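Local coordinates for protein insecticidal Delta-Endotoxin Cry8Ea1 (Bacillus Thuringiensis, PDB 3EB7) that kills larvae of the underground pest Holotrichia parallela, probably by inserting part of its N-terminal helical domain into gut-cell membranes to form pores, at residues 63-66 against 67-71; 123-126 against 127-130; 141-144 against 145-149; 219-222 against 223-226; 367-371 against 372-376. All coordinates share one frame; numbering follows the deposited sequence.

Overall arrangement
Contacts 1 to 4 belong to the N-terminal helical domain, probably the pore-forming part as in related Cry toxins; contact 5 lies in the following beta-rich domain. Along the chain they come in series. Contact 1 opens helix 65-93 and touches contact 2, the loop between helices 99-119 and 133-153, with centres about 10 Å apart. Contact 3 is within helix 133-153 and packs directly on contact 4, where helix 198-220 runs out, again with centres about 10 Å apart. Contact 5 is a hairpin turn about 47 Å from contact 1, centre to centre, and on the opposite side of the chain's centre. Two touching pairs thus tie neighbouring elements of the helical bundle together, while contact 5 belongs to a separate beta domain.

Contact 1. Residues 63-66 against 67-71; sequences IAEY and ARAKA
Ile63 leans on the first turn of the helix: CG2, anti to the backbone N (the CG1 branch at chi1 -63°), lies 3.8 Å from Ala67 CB. Its CB sits over one face of the Arg68 guanidinium, whose NH2 gives a weak, bent bond to Ile63 O. Ala64 occupies the N-cap position, and its O receives Arg68 N at 2.9 Å with an N-H...O angle of 161°. Glu65 O accepts Ala69 N at 2.8 Å; its OE2 lies at the guanidinium edge, near the plane, 4.4 Å from Arg68 NE, too far for a salt bridge, and one water accepts from NE while donating to OE2. Tyr66 O takes Lys70 N, and the two side chains run alongside each other, Tyr66 CE2 4.0 Å from Lys70 CD. Helix 65-93 begins against helix 47-59, where Met52 touches Ile63, Arg68 and Ala71 and Glu56 forms a salt bridge with Arg68 NH2.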
loop_
_atom_site.group_PDB
_atom_site.type_symbol
_atom_site.label_atom_id
_atom_site.label_comp_id
_atom_site.label_asym_id
_atom_site.label_seq_id
_atom_site.Cartn_x
_atom_site.Cartn_y
_atom_site.Cartn_z
ATOM N N ILE A 63 3.495 -22.733 -13.136
ATOM C CA ILE A 63 4.742 -23.108 -12.463
ATOM C C ILE A 63 4.945 -24.583 -12.785
ATOM O O ILE A 63 3.978 -25.335 -12.770
ATOM C CB ILE A 63 4.720 -22.857 -10.905
ATOM C CG1 ILE A 63 4.564 -21.341 -10.611
ATOM C CG2 ILE A 63 6.015 -23.365 -10.241
ATOM C CD1 ILE A 63 3.992 -21.010 -9.214
ATOM N N ALA A 64 6.175 -24.980 -13.126
ATOM C CA ALA A 64 6.492 -26.382 -13.380
ATOM C C ALA A 64 6.185 -27.193 -12.119
ATOM O O ALA A 64 6.379 -26.695 -10.985
ATOM C CB ALA A 64 7.942 -26.539 -13.783
ATOM N N GLU A 65 5.672 -28.408 -12.333
ATOM C CA GLU A 65 5.250 -29.342 -11.273
ATOM C C GLU A 65 6.332 -29.603 -10.219
ATOM O O GLU A 65 6.059 -29.635 -9.007
ATOM C CB GLU A 65 4.809 -30.685 -11.880
ATOM C CG GLU A 65 4.465 -31.764 -10.811
ATOM C CD GLU A 65 3.243 -31.407 -9.935
ATOM O OE1 GLU A 65 3.087 -32.003 -8.847
ATOM O OE2 GLU A 65 2.435 -30.539 -10.328
ATOM N N TYR A 66 7.556 -29.797 -10.694
ATOM C CA TYR A 66 8.653 -30.069 -9.824
ATOM C C TYR A 66 8.839 -28.905 -8.872
ATOM O O TYR A 66 8.974 -29.128 -7.664
ATOM C CB TYR A 66 9.925 -30.278 -10.634
ATOM C CG TYR A 66 11.079 -30.754 -9.788
ATOM C CD1 TYR A 66 11.448 -32.110 -9.771
ATOM C CD2 TYR A 66 11.828 -29.847 -9.015
ATOM C CE1 TYR A 66 12.535 -32.575 -8.985
ATOM C CE2 TYR A 66 12.913 -30.295 -8.230
ATOM C CZ TYR A 66 13.250 -31.661 -8.220
ATOM O OH TYR A 66 14.313 -32.091 -7.446
ATOM N N ALA A 67 8.886 -27.680 -9.427
ATOM C CA ALA A 67 9.061 -26.449 -8.629
ATOM C C ALA A 67 7.878 -26.213 -7.661
ATOM O O ALA A 67 8.086 -25.816 -6.522
ATOM C CB ALA A 67 9.277 -25.224 -9.531
ATOM N N ARG A 68 6.651 -26.474 -8.114
ATOM C CA ARG A 68 5.496 -26.342 -7.233
ATOM C C ARG A 68 5.550 -27.345 -6.068
ATOM O O ARG A 68 5.394 -26.952 -4.877
ATOM C CB ARG A 68 4.184 -26.500 -7.997
ATOM C CG ARG A 68 2.944 -26.439 -7.090
ATOM C CD ARG A 68 1.618 -26.732 -7.835
ATOM N NE ARG A 68 1.655 -26.313 -9.232
ATOM C CZ ARG A 68 1.252 -25.121 -9.691
ATOM N NH1 ARG A 68 0.724 -24.193 -8.876
ATOM N NH2 ARG A 68 1.352 -24.884 -10.995
ATOM N N ALA A 69 5.749 -28.623 -6.412
ATOM C CA ALA A 69 5.768 -29.728 -5.424
ATOM C C ALA A 69 6.772 -29.485 -4.305
ATOM O O ALA A 69 6.437 -29.664 -3.125
ATOM C CB ALA A 69 6.063 -31.064 -6.088
ATOM N N LYS A 70 7.987 -29.075 -4.680
ATOM C CA LYS A 70 9.055 -28.818 -3.714
ATOM C C LYS A 70 8.779 -27.637 -2.779
ATOM O O LYS A 70 8.882 -27.779 -1.565
ATOM C CB LYS A 70 10.367 -28.619 -4.444
ATOM C CG LYS A 70 11.580 -28.746 -3.591
ATOM C CD LYS A 70 12.824 -28.747 -4.518
ATOM C CE LYS A 70 14.088 -28.329 -3.751
ATOM N NZ LYS A 70 15.348 -28.467 -4.559
ATOM N N ALA A 71 8.436 -26.479 -3.331
ATOM C CA ALA A 71 8.077 -25.302 -2.523
ATOM C C ALA A 71 6.930 -25.643 -1.537
ATOM O O ALA A 71 7.008 -25.342 -0.371
ATOM C CB ALA A 71 7.688 -24.145 -3.431
HETATM O O HOH W 1 1.382 -27.774 -11.573
#

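Contact 2. Residues 123-126 against 127-130; sequences FRVT and GYEV
Tyr128 N donates to Val125 O at 2.8 Å, closing a type II beta turn over Thr126 and Gly127; the N-H...O angle of 141° shows that the bond is somewhat bent. Gly127, at the third position, has a positive phi of 93°, a backbone conformation that glycine adopts readily in such turns. At the two ends of the turn, Val125 and Tyr128 point the same way and lie side by side, with Val125 CG1 in the plane of the tyrosine ring at its edge, 3.9 Å from CD1. The Glu129 side chain folds back toward the turn: CG stands beside its own backbone N, and the bend at chi2 (95°) carries the carboxylate there. Gly127 N makes two weak bonds to it, 3.1 Å to Glu129 OE1 and 3.5 Å to Glu129 OE2, while OE2 also rests 3.4 Å from Thr126 CA. One water donates to both Phe123 O and Glu129 O, the latter at 2.7 Å, and so ties the two arms of the loop. Tyr128 and Phe123 reach the start of helix 65-93 at Ala64 and Ala71, and Glu129 packs on Trp185. A single N-H shared by two carboxylate oxygens holds the acid only loosely, which is consistent with a charged glutamate that keeps some contact with solvent.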
loop_
_atom_site.group_PDB
_atom_site.type_symbol
_atom_site.label_atom_id
_atom_site.label_comp_id
_atom_site.label_asym_id
_atom_site.label_seq_id
_atom_site.Cartn_x
_atom_site.Cartn_y
_atom_site.Cartn_z
ATOM N N PHE A 123 11.706 -20.273 -3.820
ATOM C CA PHE A 123 10.663 -19.286 -4.073
ATOM C C PHE A 123 11.057 -18.253 -5.162
ATOM O O PHE A 123 10.370 -17.239 -5.378
ATOM C CB PHE A 123 10.281 -18.615 -2.747
ATOM C CG PHE A 123 10.120 -19.597 -1.596
ATOM C CD1 PHE A 123 10.517 -19.248 -0.312
ATOM C CD2 PHE A 123 9.553 -20.883 -1.810
ATOM C CE1 PHE A 123 10.379 -20.144 0.762
ATOM C CE2 PHE A 123 9.411 -21.800 -0.748
ATOM C CZ PHE A 123 9.828 -21.427 0.541
ATOM N N ARG A 124 12.158 -18.516 -5.858
ATOM C CA ARG A 124 12.587 -17.657 -6.956
ATOM C C ARG A 124 13.317 -18.501 -7.985
ATOM O O ARG A 124 14.343 -18.074 -8.553
ATOM C CB ARG A 124 13.480 -16.508 -6.470
ATOM C CG ARG A 124 14.596 -16.965 -5.567
ATOM C CD ARG A 124 15.714 -15.959 -5.531
ATOM N NE ARG A 124 16.703 -16.230 -4.486
ATOM C CZ ARG A 124 17.792 -16.992 -4.633
ATOM N NH1 ARG A 124 18.067 -17.602 -5.788
ATOM N NH2 ARG A 124 18.602 -17.141 -3.597
ATOM N N VAL A 125 12.763 -19.688 -8.242
ATOM C CA VAL A 125 13.300 -20.593 -9.270
ATOM C C VAL A 125 13.360 -19.846 -10.602
ATOM O O VAL A 125 12.385 -19.143 -10.989
ATOM C CB VAL A 125 12.480 -21.901 -9.397
ATOM C CG1 VAL A 125 13.064 -22.835 -10.510
ATOM C CG2 VAL A 125 12.416 -22.602 -8.060
ATOM N N THR A 126 14.514 -19.977 -11.270
ATOM C CA THR A 126 14.814 -19.311 -12.550
ATOM C C THR A 126 13.735 -19.647 -13.570
ATOM O O THR A 126 13.479 -20.808 -13.821
ATOM C CB THR A 126 16.212 -19.741 -13.106
ATOM O OG1 THR A 126 17.244 -19.242 -12.250
ATOM C CG2 THR A 126 16.463 -19.209 -14.534
ATOM N N GLY A 127 13.136 -18.621 -14.178
ATOM C CA GLY A 127 11.988 -18.789 -15.089
ATOM C C GLY A 127 10.619 -18.651 -14.422
ATOM O O GLY A 127 9.624 -18.591 -15.126
ATOM N N TYR A 128 10.585 -18.581 -13.074
ATOM C CA TYR A 128 9.349 -18.611 -12.267
ATOM C C TYR A 128 9.357 -17.583 -11.153
ATOM O O TYR A 128 8.540 -17.634 -10.250
ATOM C CB TYR A 128 9.100 -20.016 -11.672
ATOM C CG TYR A 128 9.047 -21.097 -12.746
ATOM C CD1 TYR A 128 10.092 -22.004 -12.901
ATOM C CD2 TYR A 128 7.974 -21.176 -13.621
ATOM C CE1 TYR A 128 10.075 -22.981 -13.893
ATOM C CE2 TYR A 128 7.941 -22.134 -14.633
ATOM C CZ TYR A 128 9.004 -23.026 -14.767
ATOM O OH TYR A 128 8.965 -23.984 -15.749
ATOM N N GLU A 129 10.277 -16.637 -11.214
ATOM C CA GLU A 129 10.413 -15.646 -10.172
ATOM C C GLU A 129 9.123 -14.856 -9.964
ATOM O O GLU A 129 8.796 -14.516 -8.846
ATOM C CB GLU A 129 11.553 -14.694 -10.522
ATOM C CG GLU A 129 12.899 -15.369 -10.684
ATOM C CD GLU A 129 13.231 -15.729 -12.130
ATOM O OE1 GLU A 129 12.329 -15.810 -13.016
ATOM O OE2 GLU A 129 14.437 -15.931 -12.373
ATOM N N VAL A 130 8.423 -14.548 -11.053
ATOM C CA VAL A 130 7.137 -13.839 -10.998
ATOM C C VAL A 130 5.972 -14.712 -10.444
ATOM O O VAL A 130 5.382 -14.382 -9.401
ATOM C CB VAL A 130 6.753 -13.237 -12.371
ATOM C CG1 VAL A 130 5.362 -12.544 -12.303
ATOM C CG2 VAL A 130 7.864 -12.269 -12.894
HETATM O O HOH W 2 10.231 -14.985 -6.623
#

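Contact 3. Residues 141-144 against 145-149; sequences NLHL and LLLKD
Leu147 CD2 lies over one face of the His143 imidazole in a CH-pi contact, 3.6 Å above the plane and offset toward the rim; the nearest ring atom is His143 NE2 at 3.7 Å. With CG anti to the backbone N (chi1 -168°), the histidine ring swings toward the next helical turn, where the leucine meets it at a slant. Two residues earlier along the helix, Leu145 CD1 approaches Asn141 at a slant, 3.8 Å from OD1, and its CG packs 3.6 Å from Asn141 O. Beneath these pairs the helical ladder fixes the spacing: Leu145 N donates to Asn141 O, Leu147 N to His143 O at 3.1 Å and a nearly straight 172°, and Lys148 N to Leu144 O. Leu146 N bonds to Leu142 O and adds a weak second bond to His143 O. The buried polar ends are satisfied from the second shell: His143 ND1 pairs with Tyr178 and NE2 with Asp113, which fixes the rotation of the ring, and Phe116 stacks on it; Asn141 ND2 bonds to Tyr225. Helix 133-153 is enclosed, as the central helix of the bundle, by helix 99-119 at Leu146 and Leu147, helix 26-40 at Leu142 and Leu145, and helix 161-191 at Leu144.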
loop_
_atom_site.group_PDB
_atom_site.type_symbol
_atom_site.label_atom_id
_atom_site.label_comp_id
_atom_site.label_asym_id
_atom_site.label_seq_id
_atom_site.Cartn_x
_atom_site.Cartn_y
_atom_site.Cartn_z
ATOM N N ASN A 141 9.069 -12.032 4.386
ATOM C CA ASN A 141 8.481 -11.337 5.541
ATOM C C ASN A 141 8.694 -12.130 6.842
ATOM O O ASN A 141 9.220 -11.613 7.828
ATOM C CB ASN A 141 6.994 -11.041 5.282
ATOM C CG ASN A 141 6.297 -10.378 6.473
ATOM O OD1 ASN A 141 5.319 -10.911 7.021
ATOM N ND2 ASN A 141 6.766 -9.215 6.858
ATOM N N LEU A 142 8.276 -13.393 6.837
ATOM C CA LEU A 142 8.444 -14.264 7.987
ATOM C C LEU A 142 9.892 -14.354 8.472
ATOM O O LEU A 142 10.151 -14.283 9.695
ATOM C CB LEU A 142 7.891 -15.656 7.689
ATOM C CG LEU A 142 6.370 -15.780 7.660
ATOM C CD1 LEU A 142 5.974 -17.217 7.248
ATOM C CD2 LEU A 142 5.697 -15.359 9.003
ATOM N N HIS A 143 10.817 -14.498 7.508
ATOM C CA HIS A 143 12.244 -14.641 7.803
ATOM C C HIS A 143 12.824 -13.413 8.491
ATOM O O HIS A 143 13.550 -13.552 9.469
ATOM C CB HIS A 143 13.054 -14.997 6.539
ATOM C CG HIS A 143 14.454 -15.439 6.842
ATOM N ND1 HIS A 143 15.476 -15.382 5.921
ATOM C CD2 HIS A 143 15.005 -15.912 7.992
ATOM C CE1 HIS A 143 16.585 -15.830 6.479
ATOM N NE2 HIS A 143 16.327 -16.154 7.738
ATOM N N LEU A 144 12.478 -12.216 8.026
ATOM C CA LEU A 144 12.903 -10.978 8.670
ATOM C C LEU A 144 12.271 -10.721 10.042
ATOM O O LEU A 144 12.888 -10.055 10.911
ATOM C CB LEU A 144 12.588 -9.787 7.754
ATOM C CG LEU A 144 13.206 -9.782 6.351
ATOM C CD1 LEU A 144 12.722 -8.577 5.538
ATOM C CD2 LEU A 144 14.748 -9.816 6.444
ATOM N N LEU A 145 11.041 -11.193 10.263
ATOM C CA LEU A 145 10.456 -11.076 11.592
ATOM C C LEU A 145 11.152 -12.005 12.593
ATOM O O LEU A 145 11.215 -11.701 13.807
ATOM C CB LEU A 145 8.995 -11.447 11.542
ATOM C CG LEU A 145 7.991 -10.460 10.969
ATOM C CD1 LEU A 145 6.753 -11.252 10.560
ATOM C CD2 LEU A 145 7.666 -9.385 12.051
ATOM N N LEU A 146 11.659 -13.130 12.084
ATOM C CA LEU A 146 12.330 -14.132 12.890
ATOM C C LEU A 146 13.654 -13.551 13.367
ATOM O O LEU A 146 13.962 -13.549 14.571
ATOM C CB LEU A 146 12.586 -15.407 12.064
ATOM C CG LEU A 146 13.226 -16.542 12.865
ATOM C CD1 LEU A 146 12.246 -17.133 13.828
ATOM C CD2 LEU A 146 13.773 -17.626 11.969
ATOM N N LEU A 147 14.425 -13.030 12.420
ATOM C CA LEU A 147 15.679 -12.347 12.720
ATOM C C LEU A 147 15.510 -11.195 13.706
ATOM O O LEU A 147 16.420 -10.900 14.473
ATOM C CB LEU A 147 16.365 -11.904 11.427
ATOM C CG LEU A 147 17.415 -12.855 10.785
ATOM C CD1 LEU A 147 17.549 -14.282 11.365
ATOM C CD2 LEU A 147 17.166 -12.925 9.321
ATOM N N LYS A 148 14.348 -10.566 13.733
ATOM C CA LYS A 148 14.090 -9.519 14.730
ATOM C C LYS A 148 13.918 -10.056 16.172
ATOM O O LYS A 148 14.256 -9.372 17.138
ATOM C CB LYS A 148 12.913 -8.698 14.285
ATOM C CG LYS A 148 12.230 -7.865 15.305
ATOM C CD LYS A 148 10.884 -7.471 14.683
ATOM C CE LYS A 148 9.832 -7.214 15.732
ATOM N NZ LYS A 148 10.181 -5.965 16.506
ATOM N N ASP A 149 13.411 -11.268 16.316
ATOM C CA ASP A 149 13.364 -11.919 17.627
ATOM C C ASP A 149 14.758 -12.146 18.219
ATOM O O ASP A 149 14.968 -11.951 19.439
ATOM C CB ASP A 149 12.632 -13.255 17.517
ATOM C CG ASP A 149 11.268 -13.108 16.908
ATOM O OD1 ASP A 149 10.721 -11.983 16.918
ATOM O OD2 ASP A 149 10.746 -14.121 16.409
#

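Contact 4. Residues 219-222 against 223-226; sequences MTLF and PMYD
From Leu221 to Tyr225 the backbone tightens from alpha-helix to 3-10 helix, each N-H pairing with the carbonyl three residues back: Met224 N donates to Leu221 O at 3.0 Å and Tyr225 N to Phe222 O at 3.1 Å. Pro223 is the break in the ladder, having no N-H to give; its ring instead places CD 3.2 Å from Thr220 O. Its neighbour Phe222 sets an aromatic ring on the preceding turn, with Met219 CA 3.6 Å above the ring centre. The Tyr225 ring comes at Phe222 on a slant, CE1 to Phe222 CD2 3.7 Å. One face of that tyrosine ring lies against the backbone, taking Leu221 O and Phe222 CA toward its rim; CG beside the backbone N (chi1 -58°) folds the ring back over the turn. Met224 bends twice, at chi2 and chi3, and brings its methyl CE 3.6 Å from Thr220 O and 4.1 Å from Leu221 CD2. The far end of the turn is tied by Asp226, whose OD1 bonds to Thr229 and OD2 to Tyr168. Where helix 198-220 ends, the chain packs among its bundle partners: Phe222 and Tyr225 on Leu144 of helix 133-153, Met219 on helix 161-191, and Leu221 on helix 2-20, while Pro223 meets Tyr541 from the C-terminal domain.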
loop_
_atom_site.group_PDB
_atom_site.type_symbol
_atom_site.label_atom_id
_atom_site.label_comp_id
_atom_site.label_asym_id
_atom_site.label_seq_id
_atom_site.Cartn_x
_atom_site.Cartn_y
_atom_site.Cartn_z
ATOM N N MET A 219 6.433 -5.630 1.853
ATOM C CA MET A 219 7.833 -5.302 1.672
ATOM C C MET A 219 8.128 -3.900 2.232
ATOM O O MET A 219 9.161 -3.683 2.850
ATOM C CB MET A 219 8.183 -5.460 0.177
ATOM C CG MET A 219 9.595 -5.046 -0.214
ATOM S SD MET A 219 9.658 -3.305 -0.733
ATOM C CE MET A 219 8.269 -3.145 -1.820
ATOM N N THR A 220 7.201 -2.958 2.040
ATOM C CA THR A 220 7.336 -1.580 2.542
ATOM C C THR A 220 7.615 -1.568 4.056
ATOM O O THR A 220 8.305 -0.673 4.562
ATOM C CB THR A 220 6.060 -0.711 2.207
ATOM O OG1 THR A 220 5.819 -0.743 0.810
ATOM C CG2 THR A 220 6.241 0.746 2.603
ATOM N N LEU A 221 7.104 -2.571 4.773
ATOM C CA LEU A 221 7.223 -2.591 6.232
ATOM C C LEU A 221 8.549 -3.210 6.721
ATOM O O LEU A 221 8.904 -3.077 7.908
ATOM C CB LEU A 221 6.008 -3.299 6.853
ATOM C CG LEU A 221 4.612 -2.794 6.427
ATOM C CD1 LEU A 221 3.545 -3.674 7.010
ATOM C CD2 LEU A 221 4.396 -1.367 6.933
ATOM N N PHE A 222 9.277 -3.874 5.802
ATOM C CA PHE A 222 10.526 -4.592 6.145
ATOM C C PHE A 222 11.536 -3.779 6.973
ATOM O O PHE A 222 12.155 -4.333 7.885
ATOM C CB PHE A 222 11.224 -5.164 4.896
ATOM C CG PHE A 222 10.514 -6.354 4.270
ATOM C CD1 PHE A 222 10.945 -6.853 3.037
ATOM C CD2 PHE A 222 9.423 -6.984 4.915
ATOM C CE1 PHE A 222 10.331 -7.927 2.445
ATOM C CE2 PHE A 222 8.806 -8.086 4.326
ATOM C CZ PHE A 222 9.248 -8.545 3.083
ATOM N N PRO A 223 11.744 -2.478 6.635
ATOM C CA PRO A 223 12.725 -1.685 7.422
ATOM C C PRO A 223 12.364 -1.505 8.883
ATOM O O PRO A 223 13.252 -1.298 9.731
ATOM C CB PRO A 223 12.719 -0.310 6.715
ATOM C CG PRO A 223 12.182 -0.606 5.315
ATOM C CD PRO A 223 11.177 -1.693 5.514
ATOM N N MET A 224 11.077 -1.554 9.199
ATOM C CA MET A 224 10.653 -1.343 10.579
ATOM C C MET A 224 10.815 -2.610 11.426
ATOM O O MET A 224 10.481 -2.605 12.628
ATOM C CB MET A 224 9.242 -0.778 10.666
ATOM C CG MET A 224 9.110 0.720 10.333
ATOM S SD MET A 224 9.431 1.064 8.575
ATOM C CE MET A 224 7.810 0.790 7.844
ATOM N N TYR A 225 11.340 -3.684 10.822
ATOM C CA TYR A 225 11.714 -4.876 11.611
ATOM C C TYR A 225 13.108 -4.756 12.196
ATOM O O TYR A 225 13.545 -5.637 12.936
ATOM C CB TYR A 225 11.642 -6.153 10.797
ATOM C CG TYR A 225 10.304 -6.454 10.194
ATOM C CD1 TYR A 225 10.207 -7.352 9.114
ATOM C CD2 TYR A 225 9.121 -5.827 10.683
ATOM C CE1 TYR A 225 8.994 -7.642 8.538
ATOM C CE2 TYR A 225 7.883 -6.097 10.104
ATOM C CZ TYR A 225 7.836 -7.016 9.028
ATOM O OH TYR A 225 6.642 -7.301 8.461
ATOM N N ASP A 226 13.799 -3.678 11.839
ATOM C CA ASP A 226 15.070 -3.285 12.426
ATOM C C ASP A 226 14.804 -2.631 13.789
ATOM O O ASP A 226 14.292 -1.512 13.878
ATOM C CB ASP A 226 15.762 -2.314 11.473
ATOM C CG ASP A 226 17.093 -1.809 11.976
ATOM O OD1 ASP A 226 17.687 -1.058 11.211
ATOM O OD2 ASP A 226 17.569 -2.149 13.089
#

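Contact 5. Residues 367-371 against 372-376; sequences DAIYP and DNKYK
The Tyr370 ring has two slanting neighbours from the turn: Asp372 CB lies 3.8 Å from CD2, with the carboxylate turned 55° to the ring, and the Asn373 side chain crosses the ring at a slant. The ring also makes an edge-to-face contact with Phe339. Lys374 curls back to Pro371: the chain, bent at chi2 (-51°), brings NZ 2.9 Å from Pro371 O, in the carbonyl plane and on a lone pair. Lys374 also adopts a left-handed backbone conformation, and its N makes a weak bond to Tyr370 O. The legs of the hairpin are joined by Tyr370 N donating to Tyr375 O at 2.9 Å, nearly straight at 160°. Next to it, Ile369 and Lys376 form an antiparallel non-hydrogen-bonded pair, their side chains lying side by side on one sheet face; Ile369 CD1 touches Lys376 CG at 3.7 Å. Two CA-H...O contacts reinforce that pair, from Lys376 CA to Ala368 O and from Ile369 CA to Tyr375 O. The turn links strand 357-369 to the outermost strand 376-381 of a four-stranded antiparallel sheet with the strand order of a Greek key. On the side of strand 340-352, the Ile369 backbone is hydrogen-bonded to Asp340, and its side chain packs on Tyr342, while Lys376 makes a cation-pi contact with Tyr409 of helix 408-411.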
loop_
_atom_site.group_PDB
_atom_site.type_symbol
_atom_site.label_atom_id
_atom_site.label_comp_id
_atom_site.label_asym_id
_atom_site.label_seq_id
_atom_site.Cartn_x
_atom_site.Cartn_y
_atom_site.Cartn_z
ATOM N N ASP A 367 -20.981 2.835 0.763
ATOM C CA ASP A 367 -21.112 2.705 2.207
ATOM C C ASP A 367 -20.035 3.537 2.850
ATOM O O ASP A 367 -18.866 3.368 2.542
ATOM C CB ASP A 367 -20.996 1.268 2.654
ATOM C CG ASP A 367 -22.120 0.392 2.129
ATOM O OD1 ASP A 367 -23.281 0.862 2.011
ATOM O OD2 ASP A 367 -21.855 -0.801 1.882
ATOM N N ALA A 368 -20.438 4.458 3.715
ATOM C CA ALA A 368 -19.519 5.428 4.258
ATOM C C ALA A 368 -19.601 5.525 5.777
ATOM O O ALA A 368 -20.664 5.306 6.393
ATOM C CB ALA A 368 -19.767 6.819 3.619
ATOM N N ILE A 369 -18.454 5.853 6.364
ATOM C CA ILE A 369 -18.349 6.179 7.771
ATOM C C ILE A 369 -17.458 7.412 7.962
ATOM O O ILE A 369 -16.531 7.659 7.201
ATOM C CB ILE A 369 -17.806 4.965 8.595
ATOM C CG1 ILE A 369 -17.963 5.191 10.100
ATOM C CG2 ILE A 369 -16.329 4.639 8.240
ATOM C CD1 ILE A 369 -17.714 3.920 10.892
ATOM N N TYR A 370 -17.768 8.177 8.991
ATOM C CA TYR A 370 -16.992 9.316 9.450
ATOM C C TYR A 370 -16.015 8.831 10.521
ATOM O O TYR A 370 -16.439 8.511 11.636
ATOM C CB TYR A 370 -17.989 10.238 10.086
ATOM C CG TYR A 370 -17.762 11.640 9.834
ATOM C CD1 TYR A 370 -18.029 12.202 8.578
ATOM C CD2 TYR A 370 -17.289 12.448 10.858
ATOM C CE1 TYR A 370 -17.822 13.542 8.342
ATOM C CE2 TYR A 370 -17.066 13.820 10.650
ATOM C CZ TYR A 370 -17.317 14.350 9.394
ATOM O OH TYR A 370 -17.054 15.688 9.227
ATOM N N PRO A 371 -14.696 8.738 10.206
ATOM C CA PRO A 371 -13.859 8.114 11.242
ATOM C C PRO A 371 -13.742 8.905 12.539
ATOM O O PRO A 371 -13.377 8.317 13.539
ATOM C CB PRO A 371 -12.490 7.931 10.564
ATOM C CG PRO A 371 -12.478 8.910 9.470
ATOM C CD PRO A 371 -13.909 9.097 9.012
ATOM N N ASP A 372 -14.061 10.200 12.528
ATOM C CA ASP A 372 -14.113 11.010 13.764
ATOM C C ASP A 372 -15.058 10.434 14.826
ATOM O O ASP A 372 -14.621 9.914 15.866
ATOM C CB ASP A 372 -14.518 12.464 13.456
ATOM C CG ASP A 372 -13.334 13.399 13.465
ATOM O OD1 ASP A 372 -13.125 14.065 14.518
ATOM O OD2 ASP A 372 -12.581 13.450 12.451
ATOM N N ASN A 373 -16.351 10.510 14.532
ATOM C CA ASN A 373 -17.401 10.116 15.451
ATOM C C ASN A 373 -18.059 8.772 15.113
ATOM O O ASN A 373 -19.045 8.405 15.744
ATOM C CB ASN A 373 -18.454 11.219 15.490
ATOM C CG ASN A 373 -19.050 11.523 14.124
ATOM O OD1 ASN A 373 -19.497 12.633 13.867
ATOM N ND2 ASN A 373 -19.072 10.543 13.257
ATOM N N LYS A 374 -17.533 8.053 14.118
ATOM C CA LYS A 374 -18.067 6.734 13.722
ATOM C C LYS A 374 -19.537 6.745 13.207
ATOM O O LYS A 374 -20.239 5.725 13.214
ATOM C CB LYS A 374 -17.898 5.716 14.861
ATOM C CG LYS A 374 -16.481 5.589 15.413
ATOM C CD LYS A 374 -15.370 5.355 14.346
ATOM C CE LYS A 374 -13.977 5.329 15.060
ATOM N NZ LYS A 374 -12.754 5.577 14.188
ATOM N N TYR A 375 -19.998 7.904 12.770
ATOM C CA TYR A 375 -21.299 8.013 12.164
ATOM C C TYR A 375 -21.303 7.392 10.743
ATOM O O TYR A 375 -20.488 7.745 9.900
ATOM C CB TYR A 375 -21.769 9.468 12.177
ATOM C CG TYR A 375 -23.058 9.643 11.433
ATOM C CD1 TYR A 375 -24.271 9.262 12.007
ATOM C CD2 TYR A 375 -23.063 10.161 10.130
ATOM C CE1 TYR A 375 -25.460 9.382 11.304
ATOM C CE2 TYR A 375 -24.237 10.296 9.427
ATOM C CZ TYR A 375 -25.432 9.907 10.022
ATOM O OH TYR A 375 -26.590 10.030 9.322
ATOM N N LYS A 376 -22.236 6.458 10.515
ATOM C CA LYS A 376 -22.367 5.708 9.261
ATOM C C LYS A 376 -23.553 6.152 8.422
ATOM O O LYS A 376 -24.619 6.501 8.940
ATOM C CB LYS A 376 -22.524 4.216 9.555
ATOM C CG LYS A 376 -21.335 3.586 10.264
ATOM C CD LYS A 376 -21.579 2.096 10.502
ATOM C CE LYS A 376 -22.824 1.875 11.357
ATOM N NZ LYS A 376 -22.657 2.411 12.761
#